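Local coordinates for lactate dehydrogenase (Eimeria maxima, PDB 6CT6), which catalyses the NADH-dependent reduction of pyruvate to lactate and the reverse oxidation, using a Rossmann-type fold to bind the cofactor, at the 1,4-dihydronicotinamide adenine dinucleotide and oxamic acid site and the interface of chains B and A. Coordinates in Å, arbitrary orientation; residue numbers count along the deposited sequence, not the author numbering. Chains: chain A/B, Lactate dehydrogenase.

Contact 1: the 1,4-dihydronicotinamide adenine dinucleotide and oxamic acid site. Residues chain A 15-16, 18-20, 39-41, 72, 84-86, 88, 100, 110, 130-132, 155, 159, 163, 187, 230, 246. With NAI (1,4-dihydronicotinamide adenine dinucleotide), chain C; OXM (oxamic acid), chain D.
A Rossmann glycine loop, GxGxxG across residues 16-21, opens the coenzyme site of this lactate dehydrogenase, whose catalytic end holds the pyruvate analogue oxamate. Packing is tightest there: protein hides 152 of the inhibitor's 154 Å². A:Arg163, extended from CG to NE, meets the carboxylate end-on with NH1 and NH2, the acceptors OXM O2 and O3 in the guanidinium plane, NH2 3.0 Å from OXM O3; A:Leu159 CG backs the face of that guanidinium. A:Arg100, though poorly ordered, comes side-on, NE pointing almost straight (174°) at the amide oxygen O1 and NH2 at O2. A:Asn132 ND2 donates to OXM O1, in its amide plane, and, tilted out of it, to the nicotinamide ribose 2'-hydroxyl O2D. The catalytic A:His187 presents its ring edge, with NE2 3.0 Å from OXM O1, as expected for the proton donor to a substrate carbonyl. NAI C4N, the hydride-donating carbon, stands 3.5 Å from OXM C1, the counterpart of the pyruvate carbonyl carbon, consistent with hydride transfer. As modelled, carboxamide O7N of NAI lies 2.9 Å from A:Met155 O, two acceptors that clash, so the amide may be turned over.

At the other end, A:Val41 CG1 and A:Ala85 CB press on opposite faces of the adenine. A:Asp40, CG anti to the backbone N (chi1 -153°), offers a syn lone pair from each oxygen to a ribose hydroxyl, OD2 being 2.7 Å from NAI O2B; this grip on an unphosphorylated 2'-hydroxyl fits NAD specificity.

Wetter, the pyrophosphate relies on backbone N-H groups at the start of helix 19-31, A:Ile20 N lying 3.1 Å from NAI O2N, and on A:Thr88 OG1, 2.9 Å from NAI O1A. Water joins O2N to A:Thr84 OG1, and another touches O1A.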
# COMPACT_ATOMS: atom_id res chain seq x y z
N VAL A 15 -0.69 9.21 13.15
CA VAL A 15 -0.98 10.65 13.13
C VAL A 15 -0.54 11.17 11.77
O VAL A 15 0.63 11.48 11.55
CB VAL A 15 -0.29 11.38 14.28
CG1 VAL A 15 -0.47 12.89 14.16
CG2 VAL A 15 -0.86 10.91 15.61
N GLY A 16 -1.51 11.29 10.86
CA GLY A 16 -1.25 11.56 9.46
C GLY A 16 -1.75 10.40 8.63
O GLY A 16 -1.27 9.27 8.79
N GLY A 18 -2.07 10.40 5.10
CA GLY A 18 -1.75 10.56 3.69
C GLY A 18 -1.13 9.32 3.08
O GLY A 18 -1.52 8.19 3.41
N MET A 19 -0.14 9.52 2.21
CA MET A 19 0.41 8.41 1.44
C MET A 19 1.11 7.40 2.34
O MET A 19 0.89 6.19 2.21
CB MET A 19 1.37 8.95 0.38
CG MET A 19 0.72 9.93 -0.59
SD MET A 19 -0.72 9.23 -1.43
CE MET A 19 0.08 8.02 -2.48
N ILE A 20 1.96 7.87 3.25
CA ILE A 20 2.70 6.95 4.10
C ILE A 20 1.80 6.38 5.19
O ILE A 20 1.87 5.18 5.50
CB ILE A 20 3.94 7.64 4.69
CG1 ILE A 20 4.91 8.04 3.56
CG2 ILE A 20 4.65 6.72 5.69
CD1 ILE A 20 6.09 8.88 4.00
N PHE A 39 -5.56 8.94 11.95
CA PHE A 39 -5.96 10.27 12.37
C PHE A 39 -5.47 11.30 11.36
O PHE A 39 -4.34 11.22 10.86
CB PHE A 39 -5.41 10.61 13.75
CG PHE A 39 -5.54 12.06 14.11
CD1 PHE A 39 -6.74 12.56 14.59
CD2 PHE A 39 -4.48 12.92 13.95
CE1 PHE A 39 -6.87 13.90 14.91
CE2 PHE A 39 -4.60 14.26 14.26
CZ PHE A 39 -5.80 14.75 14.74
N ASP A 40 -6.32 12.28 11.07
CA ASP A 40 -5.95 13.33 10.13
C ASP A 40 -6.81 14.56 10.41
O ASP A 40 -7.82 14.50 11.12
CB ASP A 40 -6.12 12.87 8.68
CG ASP A 40 -5.21 13.60 7.73
OD1 ASP A 40 -4.20 13.00 7.30
OD2 ASP A 40 -5.49 14.78 7.41
N VAL A 41 -6.38 15.69 9.86
CA VAL A 41 -7.13 16.94 9.98
C VAL A 41 -8.08 17.16 8.80
O VAL A 41 -8.97 18.02 8.89
CB VAL A 41 -6.17 18.14 10.11
CG1 VAL A 41 -5.37 18.03 11.39
CG2 VAL A 41 -5.23 18.23 8.90
N TYR A 72 -8.04 14.36 18.17
CA TYR A 72 -6.85 13.91 18.88
C TYR A 72 -7.16 12.91 19.98
O TYR A 72 -6.28 12.12 20.34
CB TYR A 72 -6.11 15.10 19.50
CG TYR A 72 -5.25 15.90 18.54
CD1 TYR A 72 -4.19 15.31 17.86
CD2 TYR A 72 -5.49 17.25 18.33
CE1 TYR A 72 -3.41 16.04 17.00
CE2 TYR A 72 -4.71 17.99 17.47
CZ TYR A 72 -3.67 17.38 16.81
OH TYR A 72 -2.89 18.12 15.96
N THR A 84 3.25 11.15 10.54
CA THR A 84 3.53 11.68 9.21
C THR A 84 2.82 13.01 8.97
O THR A 84 2.76 13.48 7.83
CB THR A 84 3.13 10.67 8.14
OG1 THR A 84 1.73 10.37 8.24
CG2 THR A 84 3.94 9.38 8.26
N ALA A 85 2.30 13.64 10.03
CA ALA A 85 1.54 14.88 9.89
C ALA A 85 2.41 16.00 9.32
O ALA A 85 3.60 16.09 9.62
CB ALA A 85 0.98 15.30 11.25
N GLY A 86 1.79 16.85 8.51
CA GLY A 86 2.47 18.01 7.98
C GLY A 86 1.81 18.52 6.73
O GLY A 86 1.04 17.83 6.06
N THR A 88 2.72 19.32 3.06
CA THR A 88 3.77 18.79 2.20
C THR A 88 3.86 19.48 0.84
O THR A 88 4.72 19.09 0.04
CB THR A 88 3.58 17.28 2.00
OG1 THR A 88 2.38 17.04 1.25
CG2 THR A 88 3.49 16.58 3.34
N ARG A 100 13.66 19.02 1.71
CA ARG A 100 12.98 18.50 2.89
C ARG A 100 12.80 19.60 3.93
O ARG A 100 12.57 19.30 5.11
CB ARG A 100 13.77 17.33 3.49
CG ARG A 100 13.94 16.11 2.59
CD ARG A 100 14.78 15.03 3.29
NE ARG A 100 14.90 13.80 2.52
CZ ARG A 100 15.97 13.46 1.81
NH1 ARG A 100 17.03 14.26 1.76
NH2 ARG A 100 16.00 12.31 1.14
N ILE A 110 3.02 22.17 13.69
CA ILE A 110 2.20 20.97 13.70
C ILE A 110 2.80 19.93 14.64
O ILE A 110 2.08 19.28 15.41
CB ILE A 110 2.04 20.42 12.27
CG1 ILE A 110 1.18 21.38 11.44
CG2 ILE A 110 1.42 19.02 12.28
CD1 ILE A 110 1.17 21.08 9.95
N ILE A 130 8.29 10.56 11.27
CA ILE A 130 8.74 10.44 9.89
C ILE A 130 8.82 11.83 9.26
O ILE A 130 9.64 12.07 8.37
CB ILE A 130 7.82 9.51 9.09
CG1 ILE A 130 7.81 8.10 9.70
CG2 ILE A 130 8.27 9.43 7.63
CD1 ILE A 130 6.75 7.18 9.12
N THR A 131 7.98 12.76 9.73
CA THR A 131 7.87 14.07 9.09
C THR A 131 9.22 14.77 8.98
O THR A 131 9.98 14.83 9.95
CB THR A 131 6.89 14.95 9.88
OG1 THR A 131 5.60 14.32 9.91
CG2 THR A 131 6.76 16.34 9.25
N ASN A 132 9.51 15.31 7.80
CA ASN A 132 10.76 16.03 7.53
C ASN A 132 10.71 17.51 7.89
O ASN A 132 9.62 18.09 7.96
CB ASN A 132 11.13 15.91 6.04
CG ASN A 132 11.88 14.63 5.72
OD1 ASN A 132 12.72 14.18 6.50
ND2 ASN A 132 11.58 14.05 4.57
N MET A 155 12.35 7.74 11.99
CA MET A 155 12.62 6.78 10.92
C MET A 155 13.33 7.51 9.78
O MET A 155 12.78 8.46 9.21
CB MET A 155 11.33 6.13 10.42
CG MET A 155 11.53 4.97 9.43
SD MET A 155 12.24 5.39 7.82
CE MET A 155 10.97 6.43 7.10
N LEU A 159 15.37 3.33 5.88
CA LEU A 159 15.07 3.57 4.47
C LEU A 159 16.33 3.85 3.67
O LEU A 159 16.56 3.26 2.61
CB LEU A 159 14.10 4.75 4.34
CG LEU A 159 13.87 5.29 2.93
CD1 LEU A 159 13.09 4.30 2.08
CD2 LEU A 159 13.16 6.63 3.00
N ARG A 163 18.21 1.37 0.66
CA ARG A 163 18.55 1.75 -0.71
C ARG A 163 20.00 1.41 -1.02
O ARG A 163 20.31 0.87 -2.09
CB ARG A 163 18.27 3.24 -0.89
CG ARG A 163 16.80 3.59 -0.70
CD ARG A 163 16.56 5.08 -0.53
NE ARG A 163 15.15 5.42 -0.76
CZ ARG A 163 14.60 6.59 -0.43
NH1 ARG A 163 15.33 7.53 0.15
NH2 ARG A 163 13.32 6.81 -0.68
N HIS A 187 19.15 12.75 7.76
CA HIS A 187 18.34 12.37 6.60
C HIS A 187 18.30 13.58 5.68
O HIS A 187 17.33 14.35 5.63
CB HIS A 187 16.95 11.91 7.01
CG HIS A 187 16.13 11.41 5.86
ND1 HIS A 187 16.55 10.36 5.06
CD2 HIS A 187 14.94 11.82 5.36
CE1 HIS A 187 15.64 10.15 4.12
NE2 HIS A 187 14.66 11.01 4.29
N GLY A 230 16.18 9.64 -2.83
CA GLY A 230 14.93 10.31 -2.49
C GLY A 230 14.53 11.33 -3.54
O GLY A 230 13.39 11.34 -4.01
N PRO A 246 9.33 3.82 2.85
CA PRO A 246 9.26 4.54 4.14
C PRO A 246 8.24 3.96 5.11
O PRO A 246 8.53 3.86 6.31
CB PRO A 246 8.89 5.97 3.72
CG PRO A 246 9.41 6.10 2.34
CD PRO A 246 9.28 4.74 1.70
PA NAI C . 1.01 13.45 2.77
O1A NAI C . 0.77 14.91 2.45
O2A NAI C . 0.49 12.39 1.84
O5B NAI C . 0.39 13.18 4.23
C5B NAI C . 0.53 14.15 5.27
C4B NAI C . -0.78 14.20 6.03
O4B NAI C . -0.65 14.88 7.28
C3B NAI C . -1.87 14.93 5.24
O3B NAI C . -2.95 14.03 4.97
C2B NAI C . -2.31 16.06 6.15
O2B NAI C . -3.71 16.32 6.08
C1B NAI C . -1.90 15.51 7.51
N9A NAI C . -1.82 16.51 8.60
C8A NAI C . -1.54 17.83 8.55
N7A NAI C . -1.58 18.36 9.80
C5A NAI C . -1.91 17.38 10.66
C6A NAI C . -2.12 17.24 12.11
N6A NAI C . -2.00 18.29 12.94
N1A NAI C . -2.45 16.01 12.58
C2A NAI C . -2.58 14.94 11.78
N3A NAI C . -2.39 15.00 10.45
C4A NAI C . -2.07 16.17 9.85
O3 NAI C . 2.60 13.24 2.99
PN NAI C . 3.36 11.82 3.03
O1N NAI C . 3.74 11.43 1.62
O2N NAI C . 2.56 10.86 3.88
O5D NAI C . 4.71 12.22 3.81
C5D NAI C . 4.62 12.67 5.16
C4D NAI C . 5.96 13.17 5.68
O4D NAI C . 6.95 12.13 5.65
C3D NAI C . 6.49 14.32 4.84
O3D NAI C . 7.00 15.33 5.71
C2D NAI C . 7.60 13.69 4.03
O2D NAI C . 8.60 14.62 3.63
C1D NAI C . 8.12 12.67 5.04
N1N NAI C . 8.99 11.61 4.51
C2N NAI C . 9.96 11.21 5.33
C3N NAI C . 10.85 10.21 5.00
C7N NAI C . 11.90 9.86 6.01
O7N NAI C . 11.77 10.26 7.16
N7N NAI C . 12.95 9.13 5.65
C4N NAI C . 10.77 9.51 3.67
C5N NAI C . 9.68 10.03 2.86
C6N NAI C . 8.83 11.04 3.30
C1 OXM D . 12.31 11.58 1.37
N1 OXM D . 11.53 12.32 0.38
O1 OXM D . 12.44 12.01 2.47
C2 OXM D . 12.96 10.25 0.99
O2 OXM D . 14.17 10.03 1.26
O3 OXM D . 12.29 9.36 0.40
O HOH W 1 0.78 10.14 5.66
O HOH W 2 11.27 10.36 -2.20
O HOH W 3 -0.71 16.21 0.99

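Contact 2: the interface of chains B and A. Residues chain B 26, 30, 52-53, 55-56, 59-60; chain A 23, 27, 244-246, 248-249.
Crossed side chains make up much of this patch of the two-fold subunit interface, where helices 19-31 and 45-59 of chain B meet helices 19-31 and 244-259 of chain A. At its centre B:Phe26 and A:Tyr244 cross obliquely. With CG anti to the backbone N (chi1 -168°), the phenylalanine turns one face to the tyrosine, whose ring edge carbon CD1 comes down near the rim, 3.3 Å from B:Phe26 CG. B:Leu30 CD1 closes the opposite face over its centre, so the ring is clamped between a methyl of its own chain and an aromatic edge of the partner. Its tip, CZ, points at A:Thr248, whose OG1 lies in the ring plane, and A:Leu27 crosses both B:Phe26 and B:Leu30 at about a right angle, touching each with CD2.

The tyrosine is held on another flank by B:Leu53, which runs alongside it in the same direction and lays CD2 over the rim of one face, 3.6 Å from A:Tyr244 CG.

B:Asp52 crosses A:Tyr244 at about a right angle and reaches the first turn of helix 244-259. B:Asp52 OD2 takes A:Tyr244 N on its syn lone pair, at 2.8 Å. A:Ala245 N approaches B:Asp52 OD1 from above the carboxylate plane, at 3.0 Å. The carboxylate thus caps the helix start, whose dipole may stabilise its negative charge.

One helical turn on, B:Asn56 crosses A:Thr248 at about a right angle, and B:Asn56 OD1 accepts from A:Thr248 OG1 in the carbonyl plane at 2.6 Å. A:Thr248 OG1 also lies 3.1 Å from A:Tyr244 O of its own helix, so its one hydrogen must be shared between, or alternate between, the two acceptors. The threonine methyl, CG2, packs on B:Val59 CG1. Repeated by symmetry, this seam holds together the dimer of the deposited assembly, which is probably half of the tetramer typical of lactate dehydrogenases.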
# COMPACT_ATOMS: atom_id res chain seq x y z
N PHE B 26 2.99 -3.56 -4.55
CA PHE B 26 3.38 -3.64 -3.15
C PHE B 26 3.13 -5.04 -2.57
O PHE B 26 3.98 -5.60 -1.88
CB PHE B 26 2.62 -2.57 -2.36
CG PHE B 26 3.12 -2.33 -0.95
CD1 PHE B 26 4.47 -2.38 -0.63
CD2 PHE B 26 2.21 -2.00 0.04
CE1 PHE B 26 4.89 -2.14 0.67
CE2 PHE B 26 2.63 -1.75 1.33
CZ PHE B 26 3.97 -1.82 1.65
N LEU B 30 5.79 -7.71 -0.89
CA LEU B 30 5.63 -8.20 0.48
C LEU B 30 5.46 -9.72 0.52
O LEU B 30 6.01 -10.39 1.40
CB LEU B 30 4.44 -7.52 1.15
CG LEU B 30 4.53 -6.01 1.37
CD1 LEU B 30 3.18 -5.44 1.79
CD2 LEU B 30 5.59 -5.68 2.40
N ASP B 52 10.85 2.94 -5.67
CA ASP B 52 10.40 2.85 -4.29
C ASP B 52 10.16 1.41 -3.87
O ASP B 52 10.57 0.98 -2.79
CB ASP B 52 9.12 3.69 -4.15
CG ASP B 52 8.68 3.85 -2.71
OD1 ASP B 52 9.44 3.51 -1.79
OD2 ASP B 52 7.54 4.34 -2.50
N LEU B 53 9.51 0.63 -4.74
CA LEU B 53 9.15 -0.74 -4.39
C LEU B 53 10.36 -1.67 -4.41
O LEU B 53 10.42 -2.63 -3.63
CB LEU B 53 8.06 -1.24 -5.34
CG LEU B 53 6.70 -0.59 -5.10
CD1 LEU B 53 5.82 -0.68 -6.33
CD2 LEU B 53 6.00 -1.22 -3.90
N HIS B 55 13.28 -0.71 -3.40
CA HIS B 55 13.78 -0.44 -2.06
C HIS B 55 12.96 -1.18 -1.02
O HIS B 55 13.51 -1.69 -0.03
CB HIS B 55 13.77 1.06 -1.78
CG HIS B 55 14.53 1.87 -2.79
ND1 HIS B 55 14.26 3.20 -3.03
CD2 HIS B 55 15.55 1.53 -3.62
CE1 HIS B 55 15.09 3.65 -3.97
NE2 HIS B 55 15.87 2.65 -4.34
N ASN B 56 11.64 -1.27 -1.22
CA ASN B 56 10.79 -1.95 -0.24
C ASN B 56 11.16 -3.42 -0.12
O ASN B 56 11.20 -3.97 0.98
CB ASN B 56 9.32 -1.81 -0.63
CG ASN B 56 8.40 -2.45 0.39
OD1 ASN B 56 8.16 -1.89 1.46
ND2 ASN B 56 7.86 -3.62 0.06
N VAL B 59 13.96 -3.65 2.12
CA VAL B 59 13.48 -3.43 3.49
C VAL B 59 13.02 -4.74 4.11
O VAL B 59 13.26 -5.00 5.30
CB VAL B 59 12.36 -2.37 3.51
CG1 VAL B 59 11.73 -2.27 4.90
CG2 VAL B 59 12.89 -1.01 3.09
N VAL B 60 12.33 -5.59 3.34
CA VAL B 60 11.83 -6.86 3.85
C VAL B 60 12.73 -8.03 3.44
O VAL B 60 12.30 -9.18 3.46
CB VAL B 60 10.37 -7.11 3.42
CG1 VAL B 60 9.45 -6.04 3.98
CG2 VAL B 60 10.25 -7.21 1.90
N THR A 23 -0.25 3.58 3.71
CA THR A 23 0.62 2.43 3.50
C THR A 23 0.82 1.66 4.80
O THR A 23 0.77 0.42 4.82
CB THR A 23 1.96 2.90 2.93
OG1 THR A 23 1.76 3.44 1.62
CG2 THR A 23 2.97 1.75 2.87
N LEU A 27 -0.29 -2.20 5.99
CA LEU A 27 0.63 -3.20 6.53
C LEU A 27 0.10 -3.81 7.82
O LEU A 27 0.26 -5.02 8.06
CB LEU A 27 2.01 -2.58 6.76
CG LEU A 27 2.83 -2.33 5.49
CD1 LEU A 27 3.94 -1.33 5.77
CD2 LEU A 27 3.41 -3.63 4.96
N TYR A 244 6.17 3.69 -0.13
CA TYR A 244 6.13 2.27 0.20
C TYR A 244 7.27 1.88 1.14
O TYR A 244 7.04 1.43 2.26
CB TYR A 244 6.15 1.42 -1.08
CG TYR A 244 4.85 1.49 -1.83
CD1 TYR A 244 3.69 0.95 -1.29
CD2 TYR A 244 4.77 2.12 -3.06
CE1 TYR A 244 2.49 1.02 -1.96
CE2 TYR A 244 3.57 2.19 -3.75
CZ TYR A 244 2.44 1.64 -3.19
OH TYR A 244 1.24 1.71 -3.86
N ALA A 245 8.51 2.05 0.69
CA ALA A 245 9.64 1.71 1.55
C ALA A 245 9.66 2.52 2.84
O ALA A 245 10.01 1.95 3.89
CB ALA A 245 10.96 1.87 0.78
N PRO A 246 9.33 3.82 2.85
CA PRO A 246 9.26 4.54 4.14
C PRO A 246 8.24 3.96 5.11
O PRO A 246 8.53 3.86 6.31
CB PRO A 246 8.89 5.97 3.72
CG PRO A 246 9.41 6.10 2.34
CD PRO A 246 9.28 4.74 1.70
N THR A 248 7.00 0.83 5.28
CA THR A 248 7.42 -0.48 5.76
C THR A 248 8.56 -0.36 6.77
O THR A 248 8.58 -1.06 7.78
CB THR A 248 7.82 -1.35 4.58
OG1 THR A 248 6.75 -1.37 3.62
CG2 THR A 248 8.13 -2.78 5.01
N SER A 249 9.51 0.55 6.52
CA SER A 249 10.60 0.77 7.46
C SER A 249 10.06 1.17 8.83
O SER A 249 10.47 0.60 9.86
CB SER A 249 11.54 1.85 6.93
OG SER A 249 12.18 1.44 5.73

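About 15 Å separates the C-alpha centres of contact 1 and contact 2, yet both draw on the same two helices of chain A. Helix 19-31 starts at the pyrophosphate in contact 1 and, one and two turns on, supplies A:Thr23 and A:Leu27 to contact 2. Helix 244-259 does likewise: A:Pro246 belongs to both contacts, packing CG near the nicotinamide C4N while its neighbours A:Tyr244 and A:Ala245 are anchored by chain B. Dimer assembly may therefore help fix the helices that shape the active site, and could relay motion between subunits, although the structure alone does not show such coupling.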